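Local coordinates for uncharacterized protein (Mycobacterium avium subsp. paratuberculosis, PDB 4R9Z), which is probably a TesB-type acyl-CoA thioesterase that hydrolyses fatty acyl-CoA and has a double hot-dog fold, at residues A46-H60 with V80-V94. Residues are numbered along the deposited sequence; the frame is centred on the assembly and turned at random.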
ATOM      1  N   ALA B  46     -12.409  -4.257   9.820  1.00 31.87           N
ATOM      2  CA  ALA B  46     -12.113  -2.831   9.813  1.00 27.56           C
ATOM      3  C   ALA B  46     -12.574  -2.179   8.512  1.00 31.41           C
ATOM      4  O   ALA B  46     -13.002  -1.026   8.503  1.00 35.24           O
ATOM      5  CB  ALA B  46     -10.632  -2.603  10.024  1.00 26.07           C
ATOM      6  N   LEU B  47     -12.496  -2.928   7.417  1.00 27.99           N
ATOM      7  CA  LEU B  47     -12.925  -2.428   6.122  1.00 26.36           C
ATOM      8  C   LEU B  47     -14.434  -2.285   6.087  1.00 27.31           C
ATOM      9  O   LEU B  47     -14.961  -1.340   5.507  1.00 30.36           O
ATOM     10  CB  LEU B  47     -12.468  -3.352   4.996  1.00 25.99           C
ATOM     11  CG  LEU B  47     -12.908  -2.880   3.605  1.00 30.98           C
ATOM     12  CD1 LEU B  47     -12.299  -1.523   3.258  1.00 25.14           C
ATOM     13  CD2 LEU B  47     -12.601  -3.924   2.529  1.00 23.39           C
ATOM     14  N   LEU B  48     -15.127  -3.225   6.716  1.00 28.90           N
ATOM     15  CA  LEU B  48     -16.578  -3.144   6.810  1.00 41.15           C
ATOM     16  C   LEU B  48     -16.982  -1.972   7.688  1.00 34.30           C
ATOM     17  O   LEU B  48     -17.967  -1.286   7.413  1.00 27.95           O
ATOM     18  CB  LEU B  48     -17.166  -4.448   7.353  1.00 32.31           C
ATOM     19  CG  LEU B  48     -17.166  -5.582   6.330  1.00 32.49           C
ATOM     20  CD1 LEU B  48     -17.456  -6.924   6.983  1.00 36.57           C
ATOM     21  CD2 LEU B  48     -18.168  -5.276   5.233  1.00 23.58           C
ATOM     22  N   ALA B  49     -16.206  -1.744   8.740  1.00 30.52           N
ATOM     23  CA  ALA B  49     -16.454  -0.623   9.625  1.00 24.69           C
ATOM     24  C   ALA B  49     -16.447   0.673   8.832  1.00 29.42           C
ATOM     25  O   ALA B  49     -17.426   1.412   8.832  1.00 32.67           O
ATOM     26  CB  ALA B  49     -15.415  -0.579  10.722  1.00 26.84           C
ATOM     27  N   ALA B  50     -15.363   0.902   8.100  1.00 28.87           N
ATOM     28  CA  ALA B  50     -15.230   2.086   7.268  1.00 26.82           C
ATOM     29  C   ALA B  50     -16.354   2.175   6.240  1.00 28.24           C
ATOM     30  O   ALA B  50     -16.968   3.227   6.069  1.00 25.73           O
ATOM     31  CB  ALA B  50     -13.875   2.088   6.573  1.00 27.03           C
ATOM     32  N   SER B  51     -16.618   1.061   5.566  1.00 31.31           N
ATOM     33  CA  SER B  51     -17.615   1.010   4.502  1.00 29.65           C
ATOM     34  C   SER B  51     -19.011   1.406   4.975  1.00 27.61           C
ATOM     35  O   SER B  51     -19.745   2.070   4.250  1.00 27.32           O
ATOM     36  CB  SER B  51     -17.660  -0.389   3.894  1.00 30.04           C
ATOM     37  OG  SER B  51     -16.376  -0.788   3.454  1.00 36.35           O
ATOM     38  N   ARG B  52     -19.377   0.975   6.179  1.00 33.32           N
ATOM     39  CA  ARG B  52     -20.685   1.292   6.752  1.00 30.89           C
ATOM     40  C   ARG B  52     -20.840   2.761   7.147  1.00 28.54           C
ATOM     41  O   ARG B  52     -21.958   3.229   7.356  1.00 36.99           O
ATOM     42  CB  ARG B  52     -20.956   0.399   7.965  1.00 28.71           C
ATOM     43  CG  ARG B  52     -21.211  -1.049   7.584  1.00 30.86           C
ATOM     44  CD  ARG B  52     -21.329  -1.963   8.792  1.00 25.13           C
ATOM     45  NE  ARG B  52     -22.488  -1.654   9.620  1.00 28.86           N
ATOM     46  CZ  ARG B  52     -22.835  -2.355  10.694  1.00 25.31           C
ATOM     47  NH1 ARG B  52     -22.115  -3.402  11.065  1.00 30.43           N
ATOM     48  NH2 ARG B  52     -23.901  -2.007  11.394  1.00 31.80           N
ATOM     49  N   THR B  53     -19.725   3.480   7.252  1.00 28.91           N
ATOM     50  CA  THR B  53     -19.757   4.920   7.505  1.00 24.79           C
ATOM     51  C   THR B  53     -19.643   5.703   6.204  1.00 28.63           C
ATOM     52  O   THR B  53     -19.573   6.927   6.221  1.00 27.30           O
ATOM     53  CB  THR B  53     -18.629   5.387   8.442  1.00 30.19           C
ATOM     54  OG1 THR B  53     -17.367   5.343   7.759  1.00 26.73           O
ATOM     55  CG2 THR B  53     -18.596   4.552   9.720  1.00 23.92           C
ATOM     56  N   ALA B  54     -19.541   4.989   5.088  1.00 28.14           N
ATOM     57  CA  ALA B  54     -19.553   5.623   3.772  1.00 34.97           C
ATOM     58  C   ALA B  54     -20.820   5.217   3.031  1.00 41.23           C
ATOM     59  O   ALA B  54     -20.962   4.070   2.613  1.00 47.18           O
ATOM     60  CB  ALA B  54     -18.319   5.242   2.979  1.00 30.44           C
ATOM     61  N   ALA B  55     -21.707   6.179   2.810  1.00 46.88           N
ATOM     62  CA  ALA B  55     -23.068   5.870   2.399  1.00 37.28           C
ATOM     63  C   ALA B  55     -23.163   5.456   0.936  1.00 44.30           C
ATOM     64  O   ALA B  55     -23.041   6.287   0.035  1.00 47.37           O
ATOM     65  CB  ALA B  55     -23.964   7.066   2.665  1.00 45.69           C
ATOM     66  N   GLY B  56     -23.404   4.162   0.718  1.00 40.69           N
ATOM     67  CA  GLY B  56     -23.567   3.603  -0.615  1.00 51.87           C
ATOM     68  C   GLY B  56     -22.359   3.788  -1.519  1.00 63.87           C
ATOM     69  O   GLY B  56     -22.490   3.975  -2.731  1.00 60.54           O
ATOM     70  N   ARG B  57     -21.173   3.719  -0.926  1.00 51.44           N
ATOM     71  CA  ARG B  57     -19.936   3.856  -1.676  1.00 35.54           C
ATOM     72  C   ARG B  57     -19.082   2.614  -1.467  1.00 43.18           C
ATOM     73  O   ARG B  57     -19.082   2.025  -0.386  1.00 41.62           O
ATOM     74  CB  ARG B  57     -19.188   5.117  -1.245  1.00 32.57           C
ATOM     75  CG  ARG B  57     -19.839   6.401  -1.726  1.00 34.53           C
ATOM     76  CD  ARG B  57     -19.051   7.638  -1.317  1.00 26.92           C
ATOM     77  NE  ARG B  57     -19.728   8.864  -1.736  1.00 38.94           N
ATOM     78  CZ  ARG B  57     -19.214  10.088  -1.624  1.00 41.20           C
ATOM     79  NH1 ARG B  57     -18.013  10.263  -1.091  1.00 46.38           N
ATOM     80  NH2 ARG B  57     -19.905  11.140  -2.038  1.00 43.56           N
ATOM     81  N   GLU B  58     -18.373   2.200  -2.512  1.00 44.34           N
ATOM     82  CA  GLU B  58     -17.551   0.998  -2.440  1.00 38.49           C
ATOM     83  C   GLU B  58     -16.067   1.330  -2.285  1.00 36.71           C
ATOM     84  O   GLU B  58     -15.589   2.345  -2.800  1.00 29.26           O
ATOM     85  CB  GLU B  58     -17.772   0.136  -3.683  1.00 44.34           C
ATOM     86  CG  GLU B  58     -19.115  -0.571  -3.705  1.00 47.40           C
ATOM     87  CD  GLU B  58     -19.470  -1.085  -5.082  1.00 53.24           C
ATOM     88  OE1 GLU B  58     -18.712  -1.919  -5.620  1.00 59.12           O
ATOM     89  OE2 GLU B  58     -20.502  -0.649  -5.630  1.00 58.10           O
ATOM     90  N   PRO B  59     -15.327   0.468  -1.570  1.00 30.52           N
ATOM     91  CA  PRO B  59     -13.893   0.701  -1.386  1.00 26.86           C
ATOM     92  C   PRO B  59     -13.107   0.379  -2.643  1.00 30.44           C
ATOM     93  O   PRO B  59     -13.307  -0.674  -3.252  1.00 29.72           O
ATOM     94  CB  PRO B  59     -13.523  -0.257  -0.251  1.00 25.45           C
ATOM     95  CG  PRO B  59     -14.534  -1.334  -0.326  1.00 32.33           C
ATOM     96  CD  PRO B  59     -15.801  -0.710  -0.825  1.00 28.78           C
ATOM     97  N   HIS B  60     -12.223   1.287  -3.041  1.00 28.52           N
ATOM     98  CA  HIS B  60     -11.384   1.017  -4.190  1.00 25.33           C
ATOM     99  C   HIS B  60      -9.941   0.752  -3.746  1.00 30.68           C
ATOM    100  O   HIS B  60      -9.134   0.248  -4.527  1.00 32.98           O
ATOM    101  CB  HIS B  60     -11.464   2.166  -5.193  1.00 17.30           C
ATOM    102  CG  HIS B  60     -10.931   3.466  -4.679  1.00 28.62           C
ATOM    103  ND1 HIS B  60      -9.593   3.782  -4.711  1.00 26.67           N
ATOM    104  CD2 HIS B  60     -11.560   4.527  -4.122  1.00 30.51           C
ATOM    105  CE1 HIS B  60      -9.416   4.990  -4.202  1.00 24.75           C
ATOM    106  NE2 HIS B  60     -10.591   5.463  -3.839  1.00 26.31           N
ATOM    107  N   VAL B  80     -13.923   4.503  13.788  1.00 25.21           N
ATOM    108  CA  VAL B  80     -13.800   5.068  12.447  1.00 22.01           C
ATOM    109  C   VAL B  80     -13.678   6.590  12.503  1.00 28.87           C
ATOM    110  O   VAL B  80     -14.324   7.243  13.324  1.00 29.03           O
ATOM    111  CB  VAL B  80     -15.000   4.691  11.558  1.00 21.48           C
ATOM    112  CG1 VAL B  80     -14.810   5.215  10.144  1.00 21.40           C
ATOM    113  CG2 VAL B  80     -15.205   3.190  11.551  1.00 26.42           C
ATOM    114  N   VAL B  81     -12.824   7.143  11.646  1.00 26.45           N
ATOM    115  CA  VAL B  81     -12.629   8.584  11.561  1.00 21.94           C
ATOM    116  C   VAL B  81     -12.801   9.073  10.119  1.00 23.47           C
ATOM    117  O   VAL B  81     -12.299   8.457   9.183  1.00 33.94           O
ATOM    118  CB  VAL B  81     -11.242   8.988  12.098  1.00 24.44           C
ATOM    119  CG1 VAL B  81     -10.961  10.459  11.822  1.00 14.64           C
ATOM    120  CG2 VAL B  81     -11.155   8.699  13.589  1.00 23.54           C
ATOM    121  N   ASP B  82     -13.551  10.156   9.947  1.00 22.09           N
ATOM    122  CA  ASP B  82     -13.805  10.743   8.637  1.00 23.44           C
ATOM    123  C   ASP B  82     -12.618  11.600   8.178  1.00 25.54           C
ATOM    124  O   ASP B  82     -12.430  12.716   8.649  1.00 25.11           O
ATOM    125  CB  ASP B  82     -15.096  11.575   8.690  1.00 31.08           C
ATOM    126  CG  ASP B  82     -15.393  12.309   7.390  1.00 31.22           C
ATOM    127  OD1 ASP B  82     -14.839  11.943   6.335  1.00 37.85           O
ATOM    128  OD2 ASP B  82     -16.206  13.255   7.421  1.00 46.78           O
ATOM    129  N   LEU B  83     -11.807  11.050   7.278  1.00 24.51           N
ATOM    130  CA  LEU B  83     -10.658  11.749   6.704  1.00 22.50           C
ATOM    131  C   LEU B  83     -11.077  12.667   5.572  1.00 25.87           C
ATOM    132  O   LEU B  83     -10.514  13.745   5.386  1.00 22.15           O
ATOM    133  CB  LEU B  83      -9.611  10.756   6.199  1.00 21.29           C
ATOM    134  CG  LEU B  83      -9.076   9.789   7.252  1.00 23.94           C
ATOM    135  CD1 LEU B  83      -8.025   8.880   6.643  1.00 30.19           C
ATOM    136  CD2 LEU B  83      -8.520  10.556   8.440  1.00 17.10           C
ATOM    137  N   GLN B  84     -12.043  12.212   4.785  1.00 24.03           N
ATOM    138  CA  GLN B  84     -12.570  13.033   3.716  1.00 24.41           C
ATOM    139  C   GLN B  84     -13.970  12.615   3.307  1.00 28.35           C
ATOM    140  O   GLN B  84     -14.275  11.432   3.196  1.00 31.66           O
ATOM    141  CB  GLN B  84     -11.650  12.965   2.501  1.00 29.94           C
ATOM    142  CG  GLN B  84     -12.119  13.831   1.350  1.00 35.67           C
ATOM    143  CD  GLN B  84     -11.825  13.217   0.007  1.00 36.81           C
ATOM    144  OE1 GLN B  84     -11.841  11.996  -0.146  1.00 39.05           O
ATOM    145  NE2 GLN B  84     -11.553  14.059  -0.982  1.00 43.37           N
ATOM    146  N   GLU B  85     -14.819  13.602   3.067  1.00 28.00           N
ATOM    147  CA  GLU B  85     -16.157  13.332   2.589  1.00 33.22           C
ATOM    148  C   GLU B  85     -16.454  14.304   1.470  1.00 35.12           C
ATOM    149  O   GLU B  85     -16.857  15.440   1.708  1.00 46.13           O
ATOM    150  CB  GLU B  85     -17.183  13.450   3.717  1.00 32.60           C
ATOM    151  CG  GLU B  85     -18.578  12.981   3.333  1.00 31.45           C
ATOM    152  CD  GLU B  85     -18.630  11.497   3.002  1.00 39.00           C
ATOM    153  OE1 GLU B  85     -17.782  10.731   3.511  1.00 43.12           O
ATOM    154  OE2 GLU B  85     -19.524  11.091   2.234  1.00 33.78           O
ATOM    155  N   GLY B  86     -16.228  13.853   0.244  1.00 35.42           N
ATOM    156  CA  GLY B  86     -16.364  14.706  -0.916  1.00 37.85           C
ATOM    157  C   GLY B  86     -17.484  14.288  -1.842  1.00 48.39           C
ATOM    158  O   GLY B  86     -18.154  13.273  -1.626  1.00 45.63           O
ATOM    159  N   ARG B  87     -17.684  15.095  -2.877  1.00 48.11           N
ATOM    160  CA  ARG B  87     -18.662  14.816  -3.918  1.00 47.95           C
ATOM    161  C   ARG B  87     -18.402  13.472  -4.589  1.00 51.13           C
ATOM    162  O   ARG B  87     -19.336  12.736  -4.916  1.00 50.44           O
ATOM    163  CB  ARG B  87     -18.639  15.946  -4.952  1.00 53.81           C
ATOM    164  CG  ARG B  87     -19.475  15.713  -6.198  1.00 69.96           C
ATOM    165  CD  ARG B  87     -20.935  15.438  -5.889  1.00 81.41           C
ATOM    166  NE  ARG B  87     -21.662  15.100  -7.110  1.00 82.95           N
ATOM    167  CZ  ARG B  87     -22.857  14.521  -7.139  1.00 86.18           C
ATOM    168  NH1 ARG B  87     -23.473  14.207  -6.005  1.00 81.62           N
ATOM    169  NH2 ARG B  87     -23.434  14.254  -8.302  1.00 87.38           N
ATOM    170  N   THR B  88     -17.127  13.144  -4.768  1.00 51.12           N
ATOM    171  CA  THR B  88     -16.755  11.920  -5.463  1.00 45.41           C
ATOM    172  C   THR B  88     -16.177  10.885  -4.506  1.00 41.26           C
ATOM    173  O   THR B  88     -16.612   9.733  -4.480  1.00 37.06           O
ATOM    174  CB  THR B  88     -15.713  12.193  -6.576  1.00 37.25           C
ATOM    175  OG1 THR B  88     -16.120  13.315  -7.368  1.00 43.18           O
ATOM    176  CG2 THR B  88     -15.557  10.977  -7.466  1.00 35.48           C
ATOM    177  N   PHE B  89     -15.208  11.316  -3.705  1.00 38.74           N
ATOM    178  CA  PHE B  89     -14.444  10.404  -2.862  1.00 31.92           C
ATOM    179  C   PHE B  89     -14.777  10.481  -1.378  1.00 33.66           C
ATOM    180  O   PHE B  89     -15.186  11.521  -0.859  1.00 36.53           O
ATOM    181  CB  PHE B  89     -12.944  10.668  -3.032  1.00 32.00           C
ATOM    182  CG  PHE B  89     -12.370  10.138  -4.310  1.00 33.07           C
ATOM    183  CD1 PHE B  89     -12.024   8.802  -4.426  1.00 33.54           C
ATOM    184  CD2 PHE B  89     -12.169  10.978  -5.395  1.00 36.74           C
ATOM    185  CE1 PHE B  89     -11.493   8.308  -5.602  1.00 42.02           C
ATOM    186  CE2 PHE B  89     -11.642  10.495  -6.574  1.00 42.26           C
ATOM    187  CZ  PHE B  89     -11.302   9.155  -6.679  1.00 47.98           C
ATOM    188  N   SER B  90     -14.554   9.365  -0.700  1.00 32.36           N
ATOM    189  CA  SER B  90     -14.575   9.313   0.750  1.00 34.12           C
ATOM    190  C   SER B  90     -13.290   8.657   1.243  1.00 30.79           C
ATOM    191  O   SER B  90     -12.718   7.801   0.566  1.00 31.17           O
ATOM    192  CB  SER B  90     -15.796   8.537   1.252  1.00 33.17           C
ATOM    193  OG  SER B  90     -16.999   9.206   0.927  1.00 36.18           O
ATOM    194  N   ALA B  91     -12.836   9.064   2.421  1.00 25.80           N
ATOM    195  CA  ALA B  91     -11.670   8.455   3.038  1.00 21.12           C
ATOM    196  C   ALA B  91     -11.949   8.194   4.509  1.00 21.43           C
ATOM    197  O   ALA B  91     -12.602   8.997   5.176  1.00 24.96           O
ATOM    198  CB  ALA B  91     -10.455   9.341   2.874  1.00 25.04           C
ATOM    199  N   ARG B  92     -11.474   7.059   5.006  1.00 23.89           N
ATOM    200  CA  ARG B  92     -11.674   6.696   6.405  1.00 25.82           C
ATOM    201  C   ARG B  92     -10.393   6.220   7.068  1.00 25.99           C
ATOM    202  O   ARG B  92      -9.523   5.647   6.417  1.00 27.17           O
ATOM    203  CB  ARG B  92     -12.750   5.615   6.536  1.00 22.64           C
ATOM    204  CG  ARG B  92     -14.098   6.020   5.972  1.00 26.82           C
ATOM    205  CD  ARG B  92     -14.712   7.135   6.797  1.00 23.76           C
ATOM    206  NE  ARG B  92     -16.059   7.463   6.346  1.00 30.83           N
ATOM    207  CZ  ARG B  92     -16.353   8.549   5.643  1.00 25.32           C
ATOM    208  NH1 ARG B  92     -15.393   9.401   5.322  1.00 26.36           N
ATOM    209  NH2 ARG B  92     -17.600   8.784   5.262  1.00 22.52           N
ATOM    210  N   ARG B  93     -10.288   6.479   8.366  1.00 29.72           N
ATOM    211  CA  ARG B  93      -9.291   5.845   9.217  1.00 22.16           C
ATOM    212  C   ARG B  93     -10.025   4.866  10.119  1.00 26.97           C
ATOM    213  O   ARG B  93     -11.106   5.171  10.611  1.00 27.24           O
ATOM    214  CB  ARG B  93      -8.543   6.863  10.076  1.00 25.08           C
ATOM    215  CG  ARG B  93      -7.635   6.209  11.112  1.00 26.64           C
ATOM    216  CD  ARG B  93      -7.102   7.190  12.160  1.00 29.41           C
ATOM    217  NE  ARG B  93      -6.972   8.565  11.686  1.00 34.47           N
ATOM    218  CZ  ARG B  93      -7.116   9.631  12.471  1.00 44.26           C
ATOM    219  NH1 ARG B  93      -7.409   9.464  13.755  1.00 35.97           N
ATOM    220  NH2 ARG B  93      -6.979  10.859  11.975  1.00 28.36           N
ATOM    221  N   VAL B  94      -9.471   3.676  10.311  1.00 32.05           N
ATOM    222  CA  VAL B  94     -10.052   2.737  11.258  1.00 20.93           C
ATOM    223  C   VAL B  94      -8.975   2.262  12.210  1.00 23.22           C
ATOM    224  O   VAL B  94      -7.922   1.798  11.784  1.00 28.13           O
ATOM    225  CB  VAL B  94     -10.697   1.526  10.570  1.00 27.62           C
ATOM    226  CG1 VAL B  94     -11.194   0.542  11.612  1.00 25.47           C
ATOM    227  CG2 VAL B  94     -11.841   1.971   9.674  1.00 26.78           C
TER
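The Arg57 guanidinium lies between Thr88 O over one face and Glu85 OE2 over the other. At its edge NH1 and NH2 both bond Gly86 O, in plane, with NH2 at 2.8 Å. Ser90 OG lies on the other side of NH1, toward NE, modelled too close to be relied on as a bond. The Glu85 carboxylate oxygen is well out of plane, so this long salt bridge is one of charge alone.

The Arg92 guanidinium grips Thr53 side-on. Its NE bonds Thr53 OG1 at 2.9 Å, and its NH2 bonds Thr53 O, nearly straight at 171°, both acceptors in plane. The chain bends at chi2 (-67°) to reach Thr53, just past the C-terminal end of helix 39-52. Salt bridges to Asp82 and Glu85 hold the same group, which probably fixes its rotation and balances its charge.

The His60 and Phe89 rings meet obliquely, planes at 71°. His60 NE2 hydrogen-bonds Ser109 OG and sits at the Phe89 ring edge, 3.5 Å from Phe89 CE1.

Alanines pack on the strand, and the axes of 46-52 and 89-94 approach to 8.4 Å. Ala46 CB touches Val94 CG1 at 3.6 Å, and Ala50 CB packs on Arg92 CB and Val94 CG2.

Helix 39-52 is thus laid on strands 76-85 and 89-98 of the N-terminal hot-dog domain. Strands 24-27 and 101-111 also pack on the helix, as does helix 188-201.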